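Local coordinates for 3-oxoacyl-[acyl-carrier-protein] reductase (PDB 3U9L) that probably reduces 3-oxoacyl groups carried on acyl carrier protein with NADPH, as a dimeric member of the short-chain dehydrogenase/reductase family, at residues R127-L130 / P131-R135; D168-A171 / V172-R176. All blocks are in the same frame, centred on the assembly; numbering follows the deposited sequence.

Interaction 1. Residues R127-L130 / P131-R135; sequences RAAL and PHMRR
Ala129 O and Leu130 O carry the helix across a proline kink, receiving Met133 N at 3.2 Å and Arg134 N at 2.8 Å, while His132 N reaches Ala129 O only by a weak bond (N-H...O 121°). Pro131 has no N-H to offer, and its ring stands where the hydrogen bond to Arg127 O would otherwise form, with CD 3.3 Å from that oxygen. Arg127 O instead takes a hydrogen bond from Arg211 of the second subunit. Leu130 CB lies 3.4 Å from Pro131 CD, a closeness that follows from the peptide linking the two residues. His132, one turn beyond Ala128, brings its imidazole edge to the backbone, CD2 standing 3.3 Å from Ala128 O.

This kink falls near the C-terminal end of helix 108-136, which flanks the parallel sheet of the Rossmann-like SDR fold. In Met133, present as selenomethionine, CG is anti to the carbonyl carbon (chi1 -53°) and the chain extended at chi2 (173°), which carries the selenium out beside Ala129 CB and to 4.3 Å from Leu130 CD2. Leu91 and Ile183 of the sheet pack against it. Arg134 folds back along the helix: CG lies 3.3 Å from Leu130 O, and one guanidinium face lies over Pro131 CA. Its NE and NH1 form salt bridges with Glu104 and Glu214 of the second subunit, and Trp181 of its own chain adds a cation-pi contact.

Interaction 2. Residues D168-A171 / V172-R176; sequences DAIA and VQYAR
Ile170 and Tyr174, one helical turn apart, lie side by side and point the same way. The methyl CG2 of Ile170 meets the ring at its edge, in the ring plane, 3.5 Å from Tyr174 CD2. It is the branch anti to the backbone N that does so, CG1 being turned beside that nitrogen (chi1 -68°). In the backbone that carries the pair, Tyr174 N donates to Ile170 O at 3.0 Å in a nearly straight bond (169°). At the far end of the ring, OH is hydrogen-bonded to Gln123 OE1 of helix 108-136, which helps to hold the phenol against that helix.

Asp168 and Val172 are set differently, their side chains crossing at a slant. Val172 CG2 lies 3.4 Å from Asp168 O and comes within 4.0 Å of the carboxylate oxygen OD1. The carboxylate is buried, with OD1 in a salt bridge to Arg262 and OD2 hydrogen-bonded to Ser145, so both oxygens have partners and its negative charge is probably stabilised. Gln173 leans back over the preceding turn, its CG 3.2 Å from Ala169 O, then bends at the second torsion (-81°) and carries its amide away to the second subunit, where NE2 donates to Pro154 O. On the side nearer the sheet, Ala171 joins Val172 in packing on Ile187, and Ala175 packs on Thr185, while Ala175 N bonds back to Ala171 O at 3.0 Å. Helix 158-179 so faces the sheet, helix 108-136 and the partner subunit; it is the connecting helix of the right-handed beta-alpha-beta crossover between strands 139-144 and 183-190 of the SDR Rossmann fold.

How the interactions relate
Along the chain, interaction 1 comes first, near the end of helix 108-136. Strand 139-144 then enters the parallel sheet, and interaction 2 follows on helix 158-179, before strand 183-190. Each is a local contact within one helix, closing no more than helical turns, and the two stand in series, neither nested nor crossed. They lie about 16 Å apart between centres yet meet directly: Leu130 CD1 packs 3.6 Å from Tyr174 CE1, joining the two neighbouring helices. Both also reach the second subunit, interaction 1 largely through Arg127 and Arg134, interaction 2 through the amide of Gln173 and the packing of Ile170, Tyr174 and Arg176, so the helix pair belongs to the dimer interface.

Interaction 1. Residues R127-L130 / P131-R135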
loop_
_atom_site.group_PDB
_atom_site.type_symbol
_atom_site.label_atom_id
_atom_site.label_comp_id
_atom_site.label_asym_id
_atom_site.label_seq_id
_atom_site.Cartn_x
_atom_site.Cartn_y
_atom_site.Cartn_z
ATOM N N ARG A 127 9.258 -13.856 8.272
ATOM C CA ARG A 127 10.452 -14.556 7.873
ATOM C C ARG A 127 11.015 -15.406 9.031
ATOM O O ARG A 127 11.611 -16.482 8.802
ATOM C CB ARG A 127 11.491 -13.590 7.313
ATOM C CG ARG A 127 11.212 -13.282 5.811
ATOM C CD ARG A 127 12.194 -12.196 5.244
ATOM N NE ARG A 127 13.614 -12.545 5.427
ATOM C CZ ARG A 127 14.284 -13.426 4.689
ATOM N NH1 ARG A 127 15.563 -13.671 4.974
ATOM N NH2 ARG A 127 13.695 -14.070 3.677
ATOM N N ALA A 128 10.801 -14.949 10.265
ATOM C CA ALA A 128 11.211 -15.717 11.461
ATOM C C ALA A 128 10.280 -16.886 11.790
ATOM O O ALA A 128 10.732 -17.997 12.104
ATOM C CB ALA A 128 11.332 -14.742 12.710
ATOM N N ALA A 129 8.984 -16.647 11.755
ATOM C CA ALA A 129 7.982 -17.593 12.194
ATOM C C ALA A 129 7.536 -18.598 11.174
ATOM O O ALA A 129 7.287 -19.704 11.487
ATOM C CB ALA A 129 6.774 -16.896 12.770
ATOM N N LEU A 130 7.441 -18.152 9.943
ATOM C CA LEU A 130 6.958 -18.998 8.910
ATOM C C LEU A 130 7.697 -20.328 8.657
ATOM O O LEU A 130 7.062 -21.282 8.402
ATOM C CB LEU A 130 6.666 -18.206 7.628
ATOM C CG LEU A 130 5.449 -17.296 7.536
ATOM C CD1 LEU A 130 5.348 -16.705 6.224
ATOM C CD2 LEU A 130 4.226 -18.049 7.859
ATOM N N PRO A 131 9.003 -20.347 8.748
ATOM C CA PRO A 131 9.715 -21.621 8.583
ATOM C C PRO A 131 9.157 -22.622 9.562
ATOM O O PRO A 131 8.983 -23.716 9.191
ATOM C CB PRO A 131 11.147 -21.220 8.961
ATOM C CG PRO A 131 11.230 -19.845 8.469
ATOM C CD PRO A 131 9.867 -19.261 8.323
ATOM N N HIS A 132 8.899 -22.252 10.812
ATOM C CA HIS A 132 8.345 -23.191 11.738
ATOM C C HIS A 132 6.918 -23.601 11.389
ATOM O O HIS A 132 6.593 -24.743 11.480
ATOM C CB HIS A 132 8.468 -22.638 13.154
ATOM C CG HIS A 132 9.847 -22.205 13.490
ATOM N ND1 HIS A 132 10.831 -23.065 13.920
ATOM C CD2 HIS A 132 10.420 -20.984 13.466
ATOM C CE1 HIS A 132 11.933 -22.390 14.134
ATOM N NE2 HIS A 132 11.706 -21.124 13.867
HETATM N N MSE A 133 6.098 -22.652 10.964
HETATM C CA MSE A 133 4.727 -22.978 10.653
HETATM C C MSE A 133 4.633 -23.841 9.397
HETATM O O MSE A 133 3.819 -24.703 9.329
HETATM C CB MSE A 133 3.839 -21.737 10.616
HETATM C CG MSE A 133 3.916 -20.851 11.873
HETATM SE SE MSE A 133 3.001 -19.167 11.859
HETATM C CE MSE A 133 1.323 -19.847 11.800
ATOM N N ARG A 134 5.545 -23.633 8.470
ATOM C CA ARG A 134 5.583 -24.407 7.278
ATOM C C ARG A 134 5.982 -25.850 7.556
ATOM O O ARG A 134 5.459 -26.737 6.954
ATOM C CB ARG A 134 6.485 -23.782 6.236
ATOM C CG ARG A 134 5.904 -22.562 5.572
ATOM C CD ARG A 134 6.670 -22.068 4.393
ATOM N NE ARG A 134 7.868 -21.336 4.667
ATOM C CZ ARG A 134 9.077 -21.856 4.627
ATOM N NH1 ARG A 134 9.235 -23.122 4.331
ATOM N NH2 ARG A 134 10.111 -21.120 4.864
ATOM N N ARG A 135 6.889 -26.061 8.492
ATOM C CA ARG A 135 7.225 -27.439 8.923
ATOM C C ARG A 135 6.040 -28.153 9.553
ATOM O O ARG A 135 5.879 -29.367 9.395
ATOM C CB ARG A 135 8.435 -27.424 9.855
ATOM C CG ARG A 135 9.554 -26.817 9.082
ATOM C CD ARG A 135 10.852 -27.310 9.453
ATOM N NE ARG A 135 11.328 -26.733 10.688
ATOM C CZ ARG A 135 12.071 -25.641 10.774
ATOM N NH1 ARG A 135 12.364 -24.915 9.697
ATOM N NH2 ARG A 135 12.504 -25.257 11.967
#

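Interaction 2. Residues D168-A171 / V172-R176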
loop_
_atom_site.group_PDB
_atom_site.type_symbol
_atom_site.label_atom_id
_atom_site.label_comp_id
_atom_site.label_asym_id
_atom_site.label_seq_id
_atom_site.Cartn_x
_atom_site.Cartn_y
_atom_site.Cartn_z
ATOM N N ASP A 168 -2.396 -4.807 3.744
ATOM C CA ASP A 168 -3.477 -5.670 3.320
ATOM C C ASP A 168 -3.147 -6.434 2.007
ATOM O O ASP A 168 -3.488 -7.592 1.896
ATOM C CB ASP A 168 -4.771 -4.879 3.179
ATOM C CG ASP A 168 -5.991 -5.773 3.156
ATOM O OD1 ASP A 168 -6.288 -6.261 2.069
ATOM O OD2 ASP A 168 -6.663 -5.967 4.203
ATOM N N ALA A 169 -2.528 -5.759 1.023
ATOM C CA ALA A 169 -2.136 -6.360 -0.249
ATOM C C ALA A 169 -1.189 -7.533 0.005
ATOM O O ALA A 169 -1.292 -8.563 -0.619
ATOM C CB ALA A 169 -1.477 -5.321 -1.162
ATOM N N ILE A 170 -0.279 -7.353 0.945
ATOM C CA ILE A 170 0.670 -8.395 1.335
ATOM C C ILE A 170 -0.028 -9.548 2.031
ATOM O O ILE A 170 0.276 -10.720 1.754
ATOM C CB ILE A 170 1.765 -7.841 2.249
ATOM C CG1 ILE A 170 2.628 -6.886 1.414
ATOM C CG2 ILE A 170 2.611 -9.054 2.941
ATOM C CD1 ILE A 170 3.500 -5.964 2.168
ATOM N N ALA A 171 -0.979 -9.260 2.879
ATOM C CA ALA A 171 -1.685 -10.337 3.586
ATOM C C ALA A 171 -2.363 -11.272 2.586
ATOM O O ALA A 171 -2.432 -12.495 2.757
ATOM C CB ALA A 171 -2.743 -9.734 4.531
ATOM N N VAL A 172 -2.909 -10.659 1.552
ATOM C CA VAL A 172 -3.667 -11.388 0.547
ATOM C C VAL A 172 -2.756 -12.300 -0.243
ATOM O O VAL A 172 -3.081 -13.429 -0.464
ATOM C CB VAL A 172 -4.478 -10.369 -0.322
ATOM C CG1 VAL A 172 -5.065 -11.010 -1.604
ATOM C CG2 VAL A 172 -5.602 -9.858 0.575
ATOM N N GLN A 173 -1.585 -11.797 -0.600
ATOM C CA GLN A 173 -0.600 -12.554 -1.306
ATOM C C GLN A 173 -0.118 -13.772 -0.527
ATOM O O GLN A 173 -0.065 -14.893 -1.083
ATOM C CB GLN A 173 0.574 -11.629 -1.702
ATOM C CG GLN A 173 0.216 -10.491 -2.711
ATOM C CD GLN A 173 0.196 -11.015 -4.113
ATOM O OE1 GLN A 173 1.282 -11.230 -4.768
ATOM N NE2 GLN A 173 -1.011 -11.277 -4.610
ATOM N N TYR A 174 0.187 -13.588 0.758
ATOM C CA TYR A 174 0.636 -14.693 1.604
ATOM C C TYR A 174 -0.453 -15.738 1.747
ATOM O O TYR A 174 -0.168 -16.934 1.757
ATOM C CB TYR A 174 1.011 -14.175 2.989
ATOM C CG TYR A 174 2.473 -13.800 3.151
ATOM C CD1 TYR A 174 3.464 -14.792 3.251
ATOM C CD2 TYR A 174 2.857 -12.489 3.294
ATOM C CE1 TYR A 174 4.809 -14.473 3.454
ATOM C CE2 TYR A 174 4.228 -12.147 3.494
ATOM C CZ TYR A 174 5.195 -13.153 3.560
ATOM O OH TYR A 174 6.537 -12.849 3.777
ATOM N N ALA A 175 -1.703 -15.289 1.855
ATOM C CA ALA A 175 -2.839 -16.209 1.917
ATOM C C ALA A 175 -2.752 -17.242 0.788
ATOM O O ALA A 175 -2.900 -18.454 1.039
ATOM C CB ALA A 175 -4.187 -15.431 1.825
ATOM N N ARG A 176 -2.486 -16.781 -0.441
ATOM C CA ARG A 176 -2.384 -17.699 -1.609
ATOM C C ARG A 176 -1.096 -18.517 -1.570
ATOM O O ARG A 176 -1.085 -19.698 -1.883
ATOM C CB ARG A 176 -2.326 -16.928 -2.934
ATOM C CG ARG A 176 -3.527 -16.082 -3.360
ATOM C CD ARG A 176 -4.574 -15.926 -2.364
ATOM N NE ARG A 176 -5.559 -14.932 -2.840
ATOM C CZ ARG A 176 -6.796 -14.841 -2.363
ATOM N NH1 ARG A 176 -7.613 -13.936 -2.890
ATOM N NH2 ARG A 176 -7.234 -15.678 -1.403
#